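Local structure of YARHG domain-containing protein (Legionella pneumophila subsp. pneumophila, 4G2A) at residues 7-12 with 156-161; 59-64 with 128-133; 67-72 with 119-124. The protein is of unknown function, though it has been proposed to bind nutrients, and pairs a beta-rich DUF4424 region with a helical YARHG domain. All blocks are in the same frame, centred on the assembly; numbering follows the deposited sequence.

Contact 1 of 3, residues 7-12 with 156-161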
loop_
_atom_site.group_PDB
_atom_site.type_symbol
_atom_site.label_atom_id
_atom_site.label_comp_id
_atom_site.label_asym_id
_atom_site.label_seq_id
_atom_site.Cartn_x
_atom_site.Cartn_y
_atom_site.Cartn_z
ATOM N N GLY A 7 1.267 5.372 7.010
ATOM C CA GLY A 7 0.724 6.249 5.981
ATOM C C GLY A 7 -0.789 6.340 5.870
ATOM O O GLY A 7 -1.301 7.233 5.193
ATOM N N GLY A 8 -1.503 5.439 6.530
ATOM C CA GLY A 8 -2.963 5.382 6.467
ATOM C C GLY A 8 -3.425 4.240 5.590
ATOM O O GLY A 8 -2.616 3.602 4.909
ATOM N N GLU A 9 -4.722 3.946 5.627
ATOM C CA GLU A 9 -5.286 2.842 4.850
ATOM C C GLU A 9 -6.781 3.043 4.586
ATOM O O GLU A 9 -7.438 3.866 5.239
ATOM C CB GLU A 9 -5.043 1.480 5.548
ATOM C CG GLU A 9 -5.616 1.311 6.961
ATOM C CD GLU A 9 -5.819 -0.134 7.404
ATOM O OE1 GLU A 9 -5.946 -1.029 6.533
ATOM O OE2 GLU A 9 -5.920 -0.368 8.628
ATOM N N GLY A 10 -7.293 2.267 3.643
ATOM C CA GLY A 10 -8.702 2.270 3.303
ATOM C C GLY A 10 -9.519 1.309 4.145
ATOM O O GLY A 10 -8.984 0.392 4.781
ATOM N N SER A 11 -10.820 1.556 4.194
ATOM C CA SER A 11 -11.749 0.735 4.969
ATOM C C SER A 11 -13.102 0.697 4.284
ATOM O O SER A 11 -13.485 1.680 3.629
ATOM C CB SER A 11 -11.911 1.293 6.383
ATOM O OG SER A 11 -10.823 0.990 7.245
ATOM N N LEU A 12 -13.820 -0.431 4.428
ATOM C CA LEU A 12 -15.197 -0.561 3.929
ATOM C C LEU A 12 -16.101 0.432 4.686
ATOM O O LEU A 12 -15.798 0.703 5.858
ATOM C CB LEU A 12 -15.750 -2.004 4.163
ATOM C CG LEU A 12 -15.369 -3.112 3.201
ATOM C CD1 LEU A 12 -16.008 -4.397 3.622
ATOM C CD2 LEU A 12 -15.785 -2.797 1.763
ATOM N N TRP A 156 3.612 -1.143 2.326
ATOM C CA TRP A 156 2.364 -1.813 2.681
ATOM C C TRP A 156 1.163 -1.078 2.111
ATOM O O TRP A 156 1.037 0.136 2.261
ATOM C CB TRP A 156 2.220 -1.915 4.201
ATOM C CG TRP A 156 3.146 -2.901 4.843
ATOM C CD1 TRP A 156 4.339 -2.635 5.442
ATOM C CD2 TRP A 156 2.911 -4.308 5.020
ATOM N NE1 TRP A 156 4.884 -3.789 5.946
ATOM C CE2 TRP A 156 4.031 -4.835 5.698
ATOM C CE3 TRP A 156 1.865 -5.181 4.649
ATOM C CZ2 TRP A 156 4.136 -6.198 6.032
ATOM C CZ3 TRP A 156 1.967 -6.527 4.984
ATOM C CH2 TRP A 156 3.102 -7.027 5.649
ATOM N N VAL A 157 0.283 -1.815 1.456
ATOM C CA VAL A 157 -0.971 -1.277 0.927
ATOM C C VAL A 157 -2.029 -2.136 1.600
ATOM O O VAL A 157 -1.901 -3.359 1.635
ATOM C CB VAL A 157 -1.058 -1.161 -0.630
ATOM C CG1 VAL A 157 -0.383 -2.329 -1.327
ATOM C CG2 VAL A 157 -2.489 -0.981 -1.119
ATOM N N ARG A 158 -2.951 -1.482 2.309
ATOM C CA ARG A 158 -3.948 -2.191 3.099
ATOM C C ARG A 158 -5.333 -1.641 2.863
ATOM O O ARG A 158 -5.501 -0.493 2.460
ATOM C CB ARG A 158 -3.619 -2.125 4.610
ATOM C CG ARG A 158 -2.148 -2.152 4.998
ATOM C CD ARG A 158 -2.036 -1.967 6.482
ATOM N NE ARG A 158 -0.726 -1.495 6.942
ATOM C CZ ARG A 158 0.282 -2.290 7.293
ATOM N NH1 ARG A 158 0.166 -3.612 7.187
ATOM N NH2 ARG A 158 1.411 -1.774 7.759
ATOM N N TYR A 159 -6.328 -2.476 3.147
ATOM C CA TYR A 159 -7.753 -2.172 3.052
ATOM C C TYR A 159 -8.514 -3.097 3.996
ATOM O O TYR A 159 -8.395 -4.312 3.856
ATOM C CB TYR A 159 -8.250 -2.311 1.610
ATOM C CG TYR A 159 -9.558 -1.600 1.350
ATOM C CD1 TYR A 159 -10.774 -2.213 1.636
ATOM C CD2 TYR A 159 -9.580 -0.297 0.857
ATOM C CE1 TYR A 159 -11.979 -1.558 1.421
ATOM C CE2 TYR A 159 -10.784 0.362 0.620
ATOM C CZ TYR A 159 -11.983 -0.280 0.887
ATOM O OH TYR A 159 -13.181 0.351 0.653
ATOM N N VAL A 160 -9.279 -2.524 4.965
ATOM C CA VAL A 160 -10.062 -3.297 5.935
ATOM C C VAL A 160 -11.359 -3.811 5.269
ATOM O O VAL A 160 -12.194 -3.026 4.825
ATOM C CB VAL A 160 -10.345 -2.528 7.244
ATOM C CG1 VAL A 160 -11.230 -3.346 8.187
ATOM C CG2 VAL A 160 -9.038 -2.124 7.936
ATOM N N LEU A 161 -11.497 -5.153 5.223
ATOM C CA LEU A 161 -12.596 -5.880 4.607
ATOM C C LEU A 161 -13.370 -6.736 5.610
ATOM O O LEU A 161 -14.526 -7.047 5.336
ATOM C CB LEU A 161 -12.042 -6.784 3.485
ATOM C CG LEU A 161 -11.514 -6.071 2.213
ATOM C CD1 LEU A 161 -10.701 -7.030 1.334
ATOM C CD2 LEU A 161 -12.637 -5.453 1.409
HETATM O O HOH W 1 -2.291 1.282 2.819
HETATM O O HOH W 2 -1.188 1.315 6.363
HETATM O O HOH W 3 -13.356 3.008 1.188
#

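Contact 2 of 3, residues 59-64 with 128-133. With SO4 (sulfate ion), chain B.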
loop_
_atom_site.group_PDB
_atom_site.type_symbol
_atom_site.label_atom_id
_atom_site.label_comp_id
_atom_site.label_asym_id
_atom_site.label_seq_id
_atom_site.Cartn_x
_atom_site.Cartn_y
_atom_site.Cartn_z
ATOM N N GLU A 59 -39.110 1.798 3.723
ATOM C CA GLU A 59 -38.104 2.850 3.690
ATOM C C GLU A 59 -37.253 2.808 4.982
ATOM O O GLU A 59 -37.797 2.705 6.087
ATOM C CB GLU A 59 -38.776 4.221 3.522
ATOM C CG GLU A 59 -37.830 5.331 3.114
ATOM C CD GLU A 59 -37.829 6.513 4.057
ATOM O OE1 GLU A 59 -37.049 6.491 5.037
ATOM O OE2 GLU A 59 -38.611 7.462 3.821
ATOM N N VAL A 60 -35.915 2.827 4.831
ATOM C CA VAL A 60 -35.021 2.797 5.979
ATOM C C VAL A 60 -34.006 3.917 5.839
ATOM O O VAL A 60 -33.519 4.180 4.737
ATOM C CB VAL A 60 -34.338 1.419 6.231
ATOM C CG1 VAL A 60 -35.332 0.368 6.709
ATOM C CG2 VAL A 60 -33.592 0.922 5.015
ATOM N N THR A 61 -33.719 4.593 6.952
ATOM C CA THR A 61 -32.729 5.667 7.040
ATOM C C THR A 61 -31.668 5.203 8.017
ATOM O O THR A 61 -31.978 4.886 9.171
ATOM C CB THR A 61 -33.372 7.019 7.426
ATOM O OG1 THR A 61 -34.389 7.347 6.472
ATOM C CG2 THR A 61 -32.353 8.155 7.489
ATOM N N ILE A 62 -30.429 5.097 7.535
ATOM C CA ILE A 62 -29.308 4.640 8.355
ATOM C C ILE A 62 -28.134 5.620 8.245
ATOM O O ILE A 62 -27.985 6.346 7.259
ATOM C CB ILE A 62 -28.850 3.169 8.037
ATOM C CG1 ILE A 62 -28.067 3.045 6.707
ATOM C CG2 ILE A 62 -29.985 2.139 8.133
ATOM C CD1 ILE A 62 -26.886 2.094 6.774
ATOM N N SER A 63 -27.312 5.625 9.272
ATOM C CA SER A 63 -26.097 6.401 9.319
ATOM C C SER A 63 -24.931 5.445 8.978
ATOM O O SER A 63 -24.838 4.336 9.521
ATOM C CB SER A 63 -25.942 7.054 10.693
ATOM O OG SER A 63 -24.904 8.021 10.704
HETATM N N MSE A 64 -24.124 5.827 7.996
HETATM C CA MSE A 64 -22.961 5.061 7.565
HETATM C C MSE A 64 -21.727 5.768 8.024
HETATM O O MSE A 64 -21.725 6.997 8.086
HETATM C CB MSE A 64 -22.925 4.918 6.050
HETATM C CG MSE A 64 -23.852 3.886 5.505
HETATM SE SE MSE A 64 -23.318 3.463 3.685
HETATM C CE MSE A 64 -24.933 2.481 3.188
ATOM N N LYS A 128 -25.698 10.234 6.176
ATOM C CA LYS A 128 -26.998 9.559 6.181
ATOM C C LYS A 128 -27.258 8.949 4.828
ATOM O O LYS A 128 -26.792 9.469 3.811
ATOM C CB LYS A 128 -28.150 10.515 6.559
ATOM C CG LYS A 128 -28.059 11.104 7.965
ATOM C CD LYS A 128 -28.472 10.133 9.091
ATOM C CE LYS A 128 -27.991 10.599 10.448
ATOM N NZ LYS A 128 -28.494 11.960 10.800
ATOM N N THR A 129 -27.969 7.813 4.820
ATOM C CA THR A 129 -28.364 7.101 3.600
ATOM C C THR A 129 -29.816 6.634 3.778
ATOM O O THR A 129 -30.121 5.915 4.731
ATOM C CB THR A 129 -27.412 5.937 3.252
ATOM O OG1 THR A 129 -27.604 4.880 4.185
ATOM C CG2 THR A 129 -25.951 6.331 3.237
ATOM N N THR A 130 -30.705 7.078 2.884
ATOM C CA THR A 130 -32.106 6.683 2.900
ATOM C C THR A 130 -32.311 5.664 1.791
ATOM O O THR A 130 -31.912 5.878 0.640
ATOM C CB THR A 130 -33.065 7.896 2.803
ATOM O OG1 THR A 130 -32.801 8.782 3.898
ATOM C CG2 THR A 130 -34.532 7.488 2.875
ATOM N N PHE A 131 -32.903 4.540 2.157
ATOM C CA PHE A 131 -33.219 3.498 1.216
ATOM C C PHE A 131 -34.728 3.346 1.086
ATOM O O PHE A 131 -35.359 2.871 2.043
ATOM C CB PHE A 131 -32.626 2.141 1.632
ATOM C CG PHE A 131 -31.132 1.968 1.713
ATOM C CD1 PHE A 131 -30.405 2.543 2.749
ATOM C CD2 PHE A 131 -30.473 1.094 0.851
ATOM C CE1 PHE A 131 -29.033 2.332 2.859
ATOM C CE2 PHE A 131 -29.107 0.864 0.979
ATOM C CZ PHE A 131 -28.390 1.502 1.966
ATOM N N PRO A 132 -35.305 3.659 -0.109
ATOM C CA PRO A 132 -36.724 3.344 -0.367
ATOM C C PRO A 132 -37.007 1.822 -0.220
ATOM O O PRO A 132 -36.050 1.039 -0.150
ATOM C CB PRO A 132 -36.913 3.787 -1.839
ATOM C CG PRO A 132 -35.813 4.740 -2.107
ATOM C CD PRO A 132 -34.659 4.218 -1.315
ATOM N N PRO A 133 -38.281 1.352 -0.206
ATOM C CA PRO A 133 -38.524 -0.106 -0.069
ATOM C C PRO A 133 -37.830 -0.964 -1.138
ATOM O O PRO A 133 -37.949 -0.697 -2.336
ATOM C CB PRO A 133 -40.054 -0.222 -0.187
ATOM C CG PRO A 133 -40.564 1.101 0.262
ATOM C CD PRO A 133 -39.555 2.101 -0.244
HETATM S S SO4 B . -28.580 4.613 12.555
HETATM O O1 SO4 B . -27.829 5.249 13.641
HETATM O O2 SO4 B . -29.283 3.426 13.045
HETATM O O3 SO4 B . -29.557 5.561 12.011
HETATM O O4 SO4 B . -27.648 4.217 11.515
#

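Contact 3 of 3, residues 67-72 with 119-124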
loop_
_atom_site.group_PDB
_atom_site.type_symbol
_atom_site.label_atom_id
_atom_site.label_comp_id
_atom_site.label_asym_id
_atom_site.label_seq_id
_atom_site.Cartn_x
_atom_site.Cartn_y
_atom_site.Cartn_z
ATOM N N PRO A 67 -14.434 4.511 8.862
ATOM C CA PRO A 67 -13.431 4.616 9.935
ATOM C C PRO A 67 -12.035 4.836 9.392
ATOM O O PRO A 67 -11.720 4.400 8.287
ATOM C CB PRO A 67 -13.524 3.270 10.655
ATOM C CG PRO A 67 -14.495 2.450 9.893
ATOM C CD PRO A 67 -14.760 3.102 8.587
ATOM N N PHE A 68 -11.177 5.484 10.165
ATOM C CA PHE A 68 -9.822 5.747 9.674
ATOM C C PHE A 68 -8.788 5.839 10.813
ATOM O O PHE A 68 -9.129 6.232 11.935
ATOM C CB PHE A 68 -9.805 7.057 8.837
ATOM C CG PHE A 68 -10.439 8.249 9.512
ATOM C CD1 PHE A 68 -9.736 8.991 10.463
ATOM C CD2 PHE A 68 -11.720 8.650 9.185
ATOM C CE1 PHE A 68 -10.319 10.101 11.080
ATOM C CE2 PHE A 68 -12.302 9.766 9.802
ATOM C CZ PHE A 68 -11.606 10.475 10.753
ATOM N N PRO A 69 -7.502 5.525 10.524
ATOM C CA PRO A 69 -6.455 5.752 11.546
ATOM C C PRO A 69 -6.113 7.243 11.629
ATOM O O PRO A 69 -6.387 8.008 10.706
ATOM C CB PRO A 69 -5.267 4.920 11.025
ATOM C CG PRO A 69 -5.463 4.833 9.540
ATOM C CD PRO A 69 -6.923 5.050 9.244
ATOM N N ILE A 70 -5.529 7.669 12.740
ATOM C CA ILE A 70 -5.151 9.078 12.919
ATOM C C ILE A 70 -3.696 9.199 13.328
ATOM O O ILE A 70 -3.077 8.201 13.728
ATOM C CB ILE A 70 -6.044 9.801 13.950
ATOM C CG1 ILE A 70 -5.911 9.187 15.364
ATOM C CG2 ILE A 70 -7.482 9.945 13.474
ATOM C CD1 ILE A 70 -6.078 10.217 16.524
ATOM N N ASN A 71 -3.160 10.433 13.289
ATOM C CA ASN A 71 -1.824 10.686 13.807
ATOM C C ASN A 71 -1.973 10.837 15.321
ATOM O O ASN A 71 -2.562 11.805 15.792
ATOM C CB ASN A 71 -1.172 11.916 13.147
ATOM C CG ASN A 71 0.261 12.154 13.555
ATOM O OD1 ASN A 71 0.755 11.665 14.593
ATOM N ND2 ASN A 71 0.950 12.965 12.767
ATOM N N ASP A 72 -1.545 9.824 16.076
ATOM C CA ASP A 72 -1.702 9.867 17.531
ATOM C C ASP A 72 -0.410 10.335 18.240
ATOM O O ASP A 72 -0.362 10.354 19.466
ATOM C CB ASP A 72 -2.173 8.502 18.072
ATOM C CG ASP A 72 -1.271 7.326 17.754
ATOM O OD1 ASP A 72 -0.100 7.558 17.361
ATOM O OD2 ASP A 72 -1.741 6.170 17.876
ATOM N N LEU A 119 -12.931 -4.061 13.445
ATOM C CA LEU A 119 -12.912 -2.602 13.541
ATOM C C LEU A 119 -12.020 -2.194 14.719
ATOM O O LEU A 119 -12.348 -2.499 15.867
ATOM C CB LEU A 119 -14.340 -2.029 13.670
ATOM C CG LEU A 119 -14.452 -0.517 13.860
ATOM C CD1 LEU A 119 -13.890 0.227 12.667
ATOM C CD2 LEU A 119 -15.871 -0.104 14.134
ATOM N N TYR A 120 -10.873 -1.540 14.426
ATOM C CA TYR A 120 -9.906 -1.111 15.439
ATOM C C TYR A 120 -9.821 0.412 15.605
ATOM O O TYR A 120 -9.054 0.888 16.443
ATOM C CB TYR A 120 -8.513 -1.660 15.092
ATOM C CG TYR A 120 -8.402 -3.149 15.319
ATOM C CD1 TYR A 120 -8.093 -3.661 16.574
ATOM C CD2 TYR A 120 -8.637 -4.049 14.287
ATOM C CE1 TYR A 120 -8.036 -5.036 16.799
ATOM C CE2 TYR A 120 -8.560 -5.422 14.495
ATOM C CZ TYR A 120 -8.253 -5.911 15.751
ATOM O OH TYR A 120 -8.175 -7.259 15.944
ATOM N N TYR A 121 -10.578 1.170 14.819
ATOM C CA TYR A 121 -10.509 2.638 14.851
ATOM C C TYR A 121 -11.613 3.267 15.662
ATOM O O TYR A 121 -12.714 2.728 15.731
ATOM C CB TYR A 121 -10.514 3.207 13.425
ATOM C CG TYR A 121 -9.388 2.657 12.591
ATOM C CD1 TYR A 121 -8.092 2.589 13.096
ATOM C CD2 TYR A 121 -9.618 2.165 11.312
ATOM C CE1 TYR A 121 -7.053 2.054 12.348
ATOM C CE2 TYR A 121 -8.584 1.623 10.552
ATOM C CZ TYR A 121 -7.301 1.587 11.073
ATOM O OH TYR A 121 -6.264 1.088 10.349
ATOM N N GLU A 122 -11.303 4.430 16.262
ATOM C CA GLU A 122 -12.222 5.202 17.111
ATOM C C GLU A 122 -12.789 6.427 16.381
ATOM O O GLU A 122 -13.763 7.020 16.855
ATOM C CB GLU A 122 -11.526 5.651 18.402
ATOM C CG GLU A 122 -11.331 4.538 19.422
ATOM C CD GLU A 122 -10.049 3.722 19.340
ATOM O OE1 GLU A 122 -9.154 4.072 18.534
ATOM O OE2 GLU A 122 -9.928 2.741 20.112
ATOM N N ASP A 123 -12.178 6.808 15.247
ATOM C CA ASP A 123 -12.580 7.972 14.455
ATOM C C ASP A 123 -13.157 7.557 13.122
ATOM O O ASP A 123 -12.676 6.610 12.524
ATOM C CB ASP A 123 -11.381 8.908 14.240
ATOM C CG ASP A 123 -10.651 9.260 15.522
ATOM O OD1 ASP A 123 -11.095 10.193 16.220
ATOM O OD2 ASP A 123 -9.652 8.584 15.837
ATOM N N ALA A 124 -14.212 8.254 12.665
ATOM C CA ALA A 124 -14.887 7.968 11.392
ATOM C C ALA A 124 -15.556 9.218 10.830
ATOM O O ALA A 124 -15.775 10.172 11.569
ATOM C CB ALA A 124 -15.933 6.871 11.585
HETATM O O HOH W 4 -8.986 6.050 14.665
#

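Contact 1 of 3, residues 7-12 with 156-161
With its CG anti to the backbone N (chi1 -161°), Tyr159 lays its ring against the backbone of Gly10 and Ser11, while Glu9, its CG wedged between backbone N and carbonyl carbon (chi1 59°), reaches across to Arg158 and Val160. One face of the tyrosine ring takes the Gly10 carbonyl carbon and Ser11 N, both toward the rim. Gly10 has no side chain, and the ring packs directly on its backbone, Tyr159 CD2 lying 3.7 Å from Gly10 CA. Leu12 crosses the ring at about a right angle, its CD2 4.0 Å from Tyr159 CE1, and its CG meets Leu161 CD2.

The two segments run parallel, as neighbouring strands inside the beta-rich part of the fold: strand 10-15 also pairs with 60-68, and 155-160 with 136-150 and 229-235. Val160 N donates to Gly10 O at 2.9 Å, nearly straight at the hydrogen, and Leu12 N donates to Val160 O at 3.1 Å; the bond from Gly10 N to Arg158 O is weak. Before the strands pair, water takes over: two waters bridge Gly8 O, one to Arg158 N and the other to Arg158 NE. A third joins Ser11 O to the Tyr159 hydroxyl. The Tyr159 side chain also packs against Ile28 and Phe50.

Although Glu9 and Arg158 carry opposite charges, Glu9 OE1 stands 5.3 Å from Arg158 NE and instead touches Arg158 CB at 3.2 Å. The attraction between them is therefore probably modest, and the contact rests on backbone bonds, bridging water and a tyrosine laid over a glycine.

Contact 2 of 3, residues 59-64 with 128-133
Ile62 and Thr129 meet through both backbone and side chain: Ile62 N donates to Thr129 O at 2.9 Å, and Thr129 N returns a bond to Ile62 O at 2.8 Å. Thr129 OG1, set between its backbone N and carbonyl carbon (chi1 71°), lies 3.2 Å from Ile62 CG1 and adds a weak bond to Ile62 O, which thus receives two donors from one residue. Val60 and Phe131 repeat the backbone pair, with Phe131 N pointing almost straight at Val60 O (179° at the hydrogen).

This is a regular antiparallel pairing of strands 60-68 and 123-131, in which Ile62, Val60, Thr129 and Phe131 share one face and Thr61, Ser63, Lys128 and Thr130 the other. On the first face the selenomethionine Met64 sends CE to the edge of the Phe131 ring, in its plane, 3.8 Å from CZ. On the second, the hydroxyls of Thr61 and Thr130 form a weak bond, and Thr130 CG2 packs against Glu59 OE1.

Farther out, Phe52 and Val137 touch the Phe131 side chain, and Ile139 lies against Met64 and Thr129. Ser63 N, directed away from strand 123-131, donates to O4 of a sulfate, probably from the crystallisation liquor, which Ser17 OG also holds.

Contact 3 of 3, residues 67-72 with 119-124
Tyr121 turns its ring onto the backbone of Phe68 and the ring of Pro69, and each of its atoms has a neighbour there. CB begins 3.6 Å from Phe68 O and also faces the CB of Pro67. CG, placed beside its own backbone N (chi1 -57°), stays close to the Phe68 carbonyl. Farther out, CD1 and CD2 divide the backbone between them, CD1 near Pro69 CA and CD2 near the Phe68 carbonyl carbon and N. Tyr121 CE1 comes to 3.6 Å from Pro69 CB, Tyr121 CE2 approaches Pro69 CD, and the hydroxyl at the tip lies beside Pro69 CG. Pro69 N sits over the centre of this ring face, and Pro69 CD makes a CH-pi contact with it.

Here the antiparallel pairing of strands 60-68 and 123-131 is giving way to loops. Pro67 and Ala124 form a non-hydrogen-bonded pair, and beyond them Phe68 N donates to Asp123 O at 3.0 Å. That same oxygen lies over the centre of the Phe68 ring. Asp123 CB touches Phe68 CE1 at 3.5 Å, the ring and carboxylate planes being only 18° apart.

A water ties the diverging segments together: it donates to Phe68 O and to Asp123 OD2, and accepts from Glu122 N. The other carboxylate oxygen, Asp123 OD1, has a long, weak ion pair with Arg108. Pro67 CG meets Leu119 CD1 at 3.6 Å, the two side chains crossing at about a right angle, and Ile14 of strand 10-15 lies against both.

Strand 60-68 is common ground: it pairs with strand 123-131 in contacts 2 and 3, near opposite ends of both strands, and with strand 10-15, which carries part of contact 1. The centres of contacts 2 and 3 are about 24 Å apart, those of contacts 1 and 3 about 11 Å, and those of contacts 1 and 2 about 26 Å. Contacts 1 and 3 touch, with Ser11 and Gly8 against Pro67 and Pro69. In sequence contact 1 encloses contact 2, which encloses contact 3. The chain thus brings residues 7-12 beside 156-161, some 144 residues on, within the beta-rich part, apart from the C-terminal helices of the YARHG domain.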